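Long-range contacts in two-domain protein containing predicted PHP-like metal-dependent phosphoesterase (Bacteroides vulgatus ATCC 8482, PDB 3E38), which binds three zinc ions in a PHP-like domain and is probably a metal-dependent phosphoesterase, perhaps a 5'-3' exonuclease on DNA or RNA: residues I94-P100 and K117-F123; M189-S193 and R211-F215. One frame throughout, in Å; residues are numbered along the deposited sequence.

Contact 1: I94-P100 and K117-F123; sequences ITRAMAP and KDYKDAF
Ile-94 (chi1 m, chi2 t) sets CD1 over the face of the Phe-123 ring, 4.2 Å from its centroid and almost on the ring normal, a CH-pi contact. Its CG2 lies 4.0 Å from Ala-122 CB. Ile-94 and Thr-95 end strand 87-95; Arg-96 to Ala-99 are extended, with cis peptides before Ala-99 and before Pro-100. Pro-100 CG makes a second CH-pi contact, 4.1 Å from the centroid of the Tyr-119 ring. Tyr-119 (chi1 p) opens helix 119-128. Asp-118 is its N-cap: OD1 accepts from Lys-120 N at 2.9 Å. In the PHP-like domain, a family with a distorted beta/alpha barrel, the helix packs beside a strand end next to the zinc site, since Glu-93, just before Ile-94, binds zinc. CA atoms of Ile-94 and Ala-122, and of Arg-96 and Tyr-119, are each 7.3 Å apart. Arg-96 reaches the start of the helix: NH1 donates to Lys-117 O at 2.9 Å. Its NH2 is hydrogen-bonded to Gln-116 O, and its NE is salt-bridged to Glu-58.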
ATOM      1  N   ILE B  94     -37.076   1.314   2.837  1.00 28.04           N
ATOM      2  CA  ILE B  94     -38.306   0.732   3.426  1.00 30.39           C
ATOM      3  C   ILE B  94     -37.806  -0.607   3.911  1.00 32.11           C
ATOM      4  O   ILE B  94     -37.453  -1.488   3.140  1.00 30.58           O
ATOM      5  CB  ILE B  94     -39.472   0.593   2.417  1.00 27.62           C
ATOM      6  CG1 ILE B  94     -39.756   1.926   1.735  1.00 27.88           C
ATOM      7  CG2 ILE B  94     -40.717   0.029   3.083  1.00 29.10           C
ATOM      8  CD1 ILE B  94     -40.592   1.798   0.414  1.00 30.44           C
ATOM      9  N   THR B  95     -37.716  -0.670   5.226  1.00 33.78           N
ATOM     10  CA  THR B  95     -37.113  -1.733   5.970  1.00 29.61           C
ATOM     11  C   THR B  95     -38.189  -2.516   6.660  1.00 31.98           C
ATOM     12  O   THR B  95     -38.795  -2.063   7.626  1.00 37.54           O
ATOM     13  CB  THR B  95     -36.153  -1.128   7.067  1.00 33.66           C
ATOM     14  OG1 THR B  95     -35.350  -0.052   6.527  1.00 27.13           O
ATOM     15  CG2 THR B  95     -35.267  -2.193   7.656  1.00 31.04           C
ATOM     16  N   ARG B  96     -38.448  -3.691   6.131  1.00 26.01           N
ATOM     17  CA  ARG B  96     -39.424  -4.596   6.713  1.00 28.42           C
ATOM     18  C   ARG B  96     -38.911  -6.032   6.795  1.00 27.81           C
ATOM     19  O   ARG B  96     -37.890  -6.379   6.267  1.00 32.21           O
ATOM     20  CB  ARG B  96     -40.677  -4.574   5.857  1.00 26.20           C
ATOM     21  CG  ARG B  96     -41.253  -3.182   5.719  1.00 29.12           C
ATOM     22  CD  ARG B  96     -41.981  -2.744   6.995  1.00 28.63           C
ATOM     23  NE  ARG B  96     -42.573  -1.422   6.807  1.00 35.92           N
ATOM     24  CZ  ARG B  96     -43.762  -1.063   7.277  1.00 31.19           C
ATOM     25  NH1 ARG B  96     -44.514  -1.937   7.925  1.00 31.97           N
ATOM     26  NH2 ARG B  96     -44.232   0.152   7.028  1.00 35.46           N
ATOM     27  N   ALA B  97     -39.662  -6.842   7.501  1.00 31.82           N
ATOM     28  CA  ALA B  97     -39.411  -8.283   7.624  1.00 30.21           C
ATOM     29  C   ALA B  97     -39.527  -8.929   6.257  1.00 30.90           C
ATOM     30  O   ALA B  97     -40.194  -8.400   5.366  1.00 27.66           O
ATOM     31  CB  ALA B  97     -40.426  -8.939   8.609  1.00 27.47           C
HETATM   32  N   MSE B  98     -38.865 -10.074   6.099  1.00 32.32           N
HETATM   33  CA  MSE B  98     -38.988 -10.872   4.869  1.00 34.05           C
HETATM   34  C   MSE B  98     -40.219 -11.749   5.023  1.00 33.77           C
HETATM   35  O   MSE B  98     -40.325 -12.409   6.044  1.00 35.58           O
HETATM   36  CB  MSE B  98     -37.784 -11.792   4.681  1.00 36.42           C
HETATM   37  CG  MSE B  98     -37.899 -12.752   3.501  1.00 30.98           C
HETATM   38 SE   MSE B  98     -37.761 -11.806   1.766  0.75 31.11          SE
HETATM   39  CE  MSE B  98     -36.146 -10.734   2.162  1.00 23.57           C
ATOM     40  N   ALA B  99     -41.164 -11.782   4.075  1.00 33.26           N
ATOM     41  CA  ALA B  99     -41.165 -10.971   2.853  1.00 33.26           C
ATOM     42  C   ALA B  99     -41.925  -9.682   3.175  1.00 33.03           C
ATOM     43  O   ALA B  99     -42.674  -9.638   4.159  1.00 34.18           O
ATOM     44  CB  ALA B  99     -41.814 -11.741   1.690  1.00 28.20           C
ATOM     45  N   PRO B 100     -41.776  -8.626   2.357  1.00 33.33           N
ATOM     46  CA  PRO B 100     -41.011  -8.500   1.130  1.00 31.19           C
ATOM     47  C   PRO B 100     -39.545  -8.152   1.407  1.00 27.80           C
ATOM     48  O   PRO B 100     -38.692  -8.149   0.518  1.00 21.36           O
ATOM     49  CB  PRO B 100     -41.684  -7.297   0.477  1.00 32.95           C
ATOM     50  CG  PRO B 100     -41.967  -6.382   1.658  1.00 31.29           C
ATOM     51  CD  PRO B 100     -42.174  -7.293   2.858  1.00 31.25           C
ATOM     52  N   LYS B 117     -47.917   2.427   8.696  1.00 31.55           N
ATOM     53  CA  LYS B 117     -48.036   1.225   9.499  1.00 33.74           C
ATOM     54  C   LYS B 117     -47.849  -0.001   8.632  1.00 32.06           C
ATOM     55  O   LYS B 117     -46.997  -0.811   8.888  1.00 32.61           O
ATOM     56  CB  LYS B 117     -49.387   1.167  10.204  1.00 34.78           C
ATOM     57  CG  LYS B 117     -49.418   0.084  11.283  1.00 41.42           C
ATOM     58  CD  LYS B 117     -50.610   0.181  12.212  1.00 45.61           C
ATOM     59  CE  LYS B 117     -50.500  -0.877  13.304  1.00 52.12           C
ATOM     60  NZ  LYS B 117     -51.538  -0.739  14.374  1.00 54.37           N
ATOM     61  N   ASP B 118     -48.688  -0.121   7.618  1.00 34.78           N
ATOM     62  CA  ASP B 118     -48.693  -1.277   6.669  1.00 34.79           C
ATOM     63  C   ASP B 118     -47.599  -1.116   5.623  1.00 33.77           C
ATOM     64  O   ASP B 118     -47.427  -0.035   5.091  1.00 36.87           O
ATOM     65  CB  ASP B 118     -50.057  -1.364   5.991  1.00 36.80           C
ATOM     66  CG  ASP B 118     -50.229  -2.598   5.074  1.00 43.97           C
ATOM     67  OD1 ASP B 118     -49.232  -3.286   4.680  1.00 46.08           O
ATOM     68  OD2 ASP B 118     -51.411  -2.860   4.725  1.00 56.08           O
ATOM     69  N   TYR B 119     -46.845  -2.158   5.302  1.00 32.53           N
ATOM     70  CA  TYR B 119     -45.756  -1.925   4.350  1.00 33.29           C
ATOM     71  C   TYR B 119     -46.360  -1.465   3.021  1.00 34.09           C
ATOM     72  O   TYR B 119     -45.807  -0.621   2.327  1.00 32.75           O
ATOM     73  CB  TYR B 119     -44.805  -3.141   4.184  1.00 32.39           C
ATOM     74  CG  TYR B 119     -45.349  -4.288   3.360  1.00 26.57           C
ATOM     75  CD1 TYR B 119     -45.188  -4.292   1.992  1.00 33.75           C
ATOM     76  CD2 TYR B 119     -45.996  -5.371   3.943  1.00 29.83           C
ATOM     77  CE1 TYR B 119     -45.663  -5.327   1.209  1.00 24.78           C
ATOM     78  CE2 TYR B 119     -46.502  -6.425   3.149  1.00 28.42           C
ATOM     79  CZ  TYR B 119     -46.293  -6.384   1.775  1.00 24.42           C
ATOM     80  OH  TYR B 119     -46.746  -7.349   0.908  1.00 37.83           O
ATOM     81  N   LYS B 120     -47.538  -1.998   2.720  1.00 33.80           N
ATOM     82  CA  LYS B 120     -48.215  -1.740   1.443  1.00 33.50           C
ATOM     83  C   LYS B 120     -48.479  -0.253   1.214  1.00 34.34           C
ATOM     84  O   LYS B 120     -48.446   0.242   0.084  1.00 36.72           O
ATOM     85  CB  LYS B 120     -49.528  -2.532   1.355  1.00 32.04           C
ATOM     86  CG  LYS B 120     -49.336  -4.040   1.272  1.00 35.12           C
ATOM     87  CD  LYS B 120     -50.645  -4.783   1.563  1.00 46.36           C
ATOM     88  CE  LYS B 120     -50.541  -6.298   1.305  1.00 43.97           C
ATOM     89  NZ  LYS B 120     -51.861  -6.956   1.586  1.00 43.61           N
ATOM     90  N   ASP B 121     -48.724   0.449   2.299  1.00 35.94           N
ATOM     91  CA  ASP B 121     -49.003   1.894   2.251  1.00 36.12           C
ATOM     92  C   ASP B 121     -47.700   2.633   2.095  1.00 36.16           C
ATOM     93  O   ASP B 121     -47.643   3.744   1.577  1.00 37.72           O
ATOM     94  CB  ASP B 121     -49.716   2.354   3.521  1.00 37.12           C
ATOM     95  CG  ASP B 121     -51.112   1.766   3.648  1.00 38.16           C
ATOM     96  OD1 ASP B 121     -51.709   1.457   2.610  1.00 40.70           O
ATOM     97  OD2 ASP B 121     -51.614   1.615   4.774  1.00 42.28           O
ATOM     98  N   ALA B 122     -46.645   1.972   2.546  1.00 34.13           N
ATOM     99  CA  ALA B 122     -45.295   2.516   2.441  1.00 33.67           C
ATOM    100  C   ALA B 122     -44.915   2.573   0.950  1.00 34.07           C
ATOM    101  O   ALA B 122     -44.473   3.591   0.414  1.00 36.74           O
ATOM    102  CB  ALA B 122     -44.308   1.672   3.223  1.00 29.13           C
ATOM    103  N   PHE B 123     -45.179   1.474   0.277  1.00 34.76           N
ATOM    104  CA  PHE B 123     -44.850   1.346  -1.139  1.00 33.06           C
ATOM    105  C   PHE B 123     -45.777   2.221  -1.971  1.00 32.07           C
ATOM    106  O   PHE B 123     -45.368   2.767  -3.006  1.00 33.90           O
ATOM    107  CB  PHE B 123     -44.894  -0.125  -1.597  1.00 32.91           C
ATOM    108  CG  PHE B 123     -43.696  -0.944  -1.160  1.00 29.16           C
ATOM    109  CD1 PHE B 123     -43.594  -1.428   0.143  1.00 24.08           C
ATOM    110  CD2 PHE B 123     -42.674  -1.230  -2.058  1.00 26.85           C
ATOM    111  CE1 PHE B 123     -42.495  -2.165   0.538  1.00 28.03           C
ATOM    112  CE2 PHE B 123     -41.588  -1.955  -1.680  1.00 31.33           C
ATOM    113  CZ  PHE B 123     -41.483  -2.431  -0.373  1.00 39.77           C
TER

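Contact 2: M189-S193 and R211-F215; sequences MIGTS and RTMTF
Strands 189-192 and 213-215 come within 4.5 Å at their axes, with N-to-C directions 137° apart. No backbone hydrogen bond joins the two segments. The nearest CA pairs are Thr-192 with Met-213, 4.5 Å, and Ser-193 with Thr-212, 5.0 Å. Gly-191 makes this approach possible: a CB there would clash with Met-213 O. Thr-214 (chi1 m) points toward the opposite strand, and its OG1 donates to Gly-191 O at 2.7 Å. Thr-212 (chi1 m) also points across and puts CG2 3.2 Å from Thr-192 O; its OG1 is hydrogen-bonded to Gly-171 O. Thr-192 (chi1 p) points away, its OG1 hydrogen-bonded to Glu-167, its side chain beside the zinc ligand His-24. Selenomethionine Met-213 (p, t, p) also points away; its side chain touches Lys-20 and Ile-8. Ser-193 and Arg-211 (both chi1 p) converge on Asp-22, by a hydrogen bond and a salt bridge. Strands 188-192 and 213-218 meet side by side without a backbone ladder, probably where the barrel closes, as in the distorted beta/alpha barrel of PHP enzymes. Strand 188-192 is paired in parallel with 165-170, strand 213-218 runs antiparallel to 17-22 and 235-239, and helix 176-185 packs on Met-189.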
HETATM    1  N   MSE B 189     -30.425  -4.183 -13.121  1.00 27.82           N
HETATM    2  CA  MSE B 189     -29.439  -4.760 -12.189  1.00 27.22           C
HETATM    3  C   MSE B 189     -28.709  -3.622 -11.524  1.00 29.48           C
HETATM    4  O   MSE B 189     -28.207  -2.723 -12.188  1.00 27.36           O
HETATM    5  CB  MSE B 189     -28.443  -5.666 -12.897  1.00 24.45           C
HETATM    6  CG  MSE B 189     -29.112  -6.816 -13.624  1.00 32.00           C
HETATM    7 SE   MSE B 189     -27.778  -7.940 -14.351  0.75 34.59          SE
HETATM    8  CE  MSE B 189     -28.950  -8.875 -15.684  1.00 19.38           C
ATOM      9  N   ILE B 190     -28.729  -3.687 -10.203  1.00 30.91           N
ATOM     10  CA  ILE B 190     -28.162  -2.677  -9.318  1.00 28.74           C
ATOM     11  C   ILE B 190     -27.027  -3.168  -8.438  1.00 26.82           C
ATOM     12  O   ILE B 190     -27.013  -4.279  -7.955  1.00 23.13           O
ATOM     13  CB  ILE B 190     -29.231  -2.079  -8.362  1.00 28.47           C
ATOM     14  CG1 ILE B 190     -30.333  -1.358  -9.113  1.00 29.53           C
ATOM     15  CG2 ILE B 190     -28.574  -1.023  -7.407  1.00 24.66           C
ATOM     16  CD1 ILE B 190     -29.893  -0.050  -9.758  1.00 29.18           C
ATOM     17  N   GLY B 191     -26.095  -2.274  -8.173  1.00 26.98           N
ATOM     18  CA  GLY B 191     -25.034  -2.602  -7.244  1.00 26.44           C
ATOM     19  C   GLY B 191     -24.691  -1.430  -6.351  1.00 29.67           C
ATOM     20  O   GLY B 191     -24.420  -0.325  -6.822  1.00 30.35           O
ATOM     21  N   THR B 192     -24.692  -1.697  -5.055  1.00 29.34           N
ATOM     22  CA  THR B 192     -24.484  -0.636  -4.067  1.00 29.20           C
ATOM     23  C   THR B 192     -23.599  -1.047  -2.913  1.00 27.69           C
ATOM     24  O   THR B 192     -23.261  -2.202  -2.755  1.00 26.73           O
ATOM     25  CB  THR B 192     -25.813  -0.166  -3.499  1.00 29.97           C
ATOM     26  OG1 THR B 192     -26.323  -1.189  -2.659  1.00 30.92           O
ATOM     27  CG2 THR B 192     -26.830   0.090  -4.614  1.00 27.35           C
ATOM     28  N   SER B 193     -23.228  -0.046  -2.121  1.00 30.03           N
ATOM     29  CA  SER B 193     -22.353  -0.256  -0.990  1.00 29.54           C
ATOM     30  C   SER B 193     -23.167  -0.634   0.231  1.00 29.35           C
ATOM     31  O   SER B 193     -22.829  -1.547   0.941  1.00 28.84           O
ATOM     32  CB  SER B 193     -21.510   0.986  -0.667  1.00 30.64           C
ATOM     33  OG  SER B 193     -22.263   2.047  -0.128  1.00 35.51           O
ATOM     34  N   ARG B 211     -15.565   0.373  -3.656  1.00 33.05           N
ATOM     35  CA  ARG B 211     -16.905   0.217  -3.153  1.00 28.98           C
ATOM     36  C   ARG B 211     -17.747  -0.401  -4.236  1.00 29.73           C
ATOM     37  O   ARG B 211     -17.591  -0.062  -5.392  1.00 31.18           O
ATOM     38  CB  ARG B 211     -17.512   1.552  -2.705  1.00 33.34           C
ATOM     39  CG  ARG B 211     -18.134   2.389  -3.823  1.00 36.23           C
ATOM     40  CD  ARG B 211     -19.114   3.402  -3.261  1.00 28.40           C
ATOM     41  NE  ARG B 211     -18.398   4.530  -2.706  1.00 32.11           N
ATOM     42  CZ  ARG B 211     -18.920   5.461  -1.932  1.00 27.14           C
ATOM     43  NH1 ARG B 211     -20.189   5.410  -1.583  1.00 26.77           N
ATOM     44  NH2 ARG B 211     -18.141   6.447  -1.500  1.00 31.37           N
ATOM     45  N   THR B 212     -18.621  -1.327  -3.858  1.00 26.21           N
ATOM     46  CA  THR B 212     -19.569  -1.914  -4.808  1.00 28.28           C
ATOM     47  C   THR B 212     -20.448  -0.795  -5.330  1.00 29.40           C
ATOM     48  O   THR B 212     -20.907   0.068  -4.600  1.00 33.15           O
ATOM     49  CB  THR B 212     -20.373  -3.017  -4.129  1.00 29.96           C
ATOM     50  OG1 THR B 212     -19.441  -4.024  -3.743  1.00 27.65           O
ATOM     51  CG2 THR B 212     -21.439  -3.616  -5.039  1.00 28.98           C
HETATM   52  N   MSE B 213     -20.629  -0.767  -6.621  1.00 31.34           N
HETATM   53  CA  MSE B 213     -21.368   0.337  -7.195  1.00 30.80           C
HETATM   54  C   MSE B 213     -22.053  -0.013  -8.480  1.00 28.66           C
HETATM   55  O   MSE B 213     -22.037  -1.138  -8.905  1.00 30.75           O
HETATM   56  CB  MSE B 213     -20.391   1.485  -7.476  1.00 29.84           C
HETATM   57  CG  MSE B 213     -19.371   1.164  -8.579  1.00 27.29           C
HETATM   58 SE   MSE B 213     -18.080   2.619  -8.852  0.75 32.68          SE
HETATM   59  CE  MSE B 213     -17.131   2.418  -7.156  1.00 32.25           C
ATOM     60  N   THR B 214     -22.672   0.989  -9.089  1.00 30.68           N
ATOM     61  CA  THR B 214     -23.381   0.787 -10.380  1.00 28.87           C
ATOM     62  C   THR B 214     -22.896   1.717 -11.467  1.00 28.97           C
ATOM     63  O   THR B 214     -22.772   2.932 -11.287  1.00 34.34           O
ATOM     64  CB  THR B 214     -24.926   0.973 -10.269  1.00 27.62           C
ATOM     65  OG1 THR B 214     -25.443   0.139  -9.246  1.00 25.05           O
ATOM     66  CG2 THR B 214     -25.627   0.663 -11.564  1.00 22.40           C
ATOM     67  N   PHE B 215     -22.534   1.109 -12.579  1.00 29.01           N
ATOM     68  CA  PHE B 215     -22.234   1.872 -13.777  1.00 29.41           C
ATOM     69  C   PHE B 215     -23.569   2.157 -14.472  1.00 29.14           C
ATOM     70  O   PHE B 215     -24.345   1.214 -14.802  1.00 28.47           O
ATOM     71  CB  PHE B 215     -21.296   1.138 -14.756  1.00 32.30           C
ATOM     72  CG  PHE B 215     -19.913   0.949 -14.258  1.00 27.03           C
ATOM     73  CD1 PHE B 215     -19.448   1.694 -13.191  1.00 35.68           C
ATOM     74  CD2 PHE B 215     -19.029   0.109 -14.935  1.00 30.28           C
ATOM     75  CE1 PHE B 215     -18.152   1.530 -12.726  1.00 39.35           C
ATOM     76  CE2 PHE B 215     -17.713  -0.053 -14.491  1.00 33.37           C
ATOM     77  CZ  PHE B 215     -17.282   0.653 -13.387  1.00 38.83           C
TER

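Going from the N terminus, strand 87-95 leads into contact 1. The chain then makes strand 102-106 and returns at the start of helix 119-128, closing a loop with 16 residues between the segments. Contact 2 comes later: strand 188-192 is followed by helix 199-202, and 17 residues separate its segments. The two loops are in series and neither nest nor cross. Both contacts reach the same mixed sheet of the PHP-like domain, but their centres are about 23 Å apart and they do not touch. Contact 1 joins a helix to the sheet far from the centre of the chain. Contact 2 brings two strands together near that centre. A zinc ligand adjoins a segment of each contact.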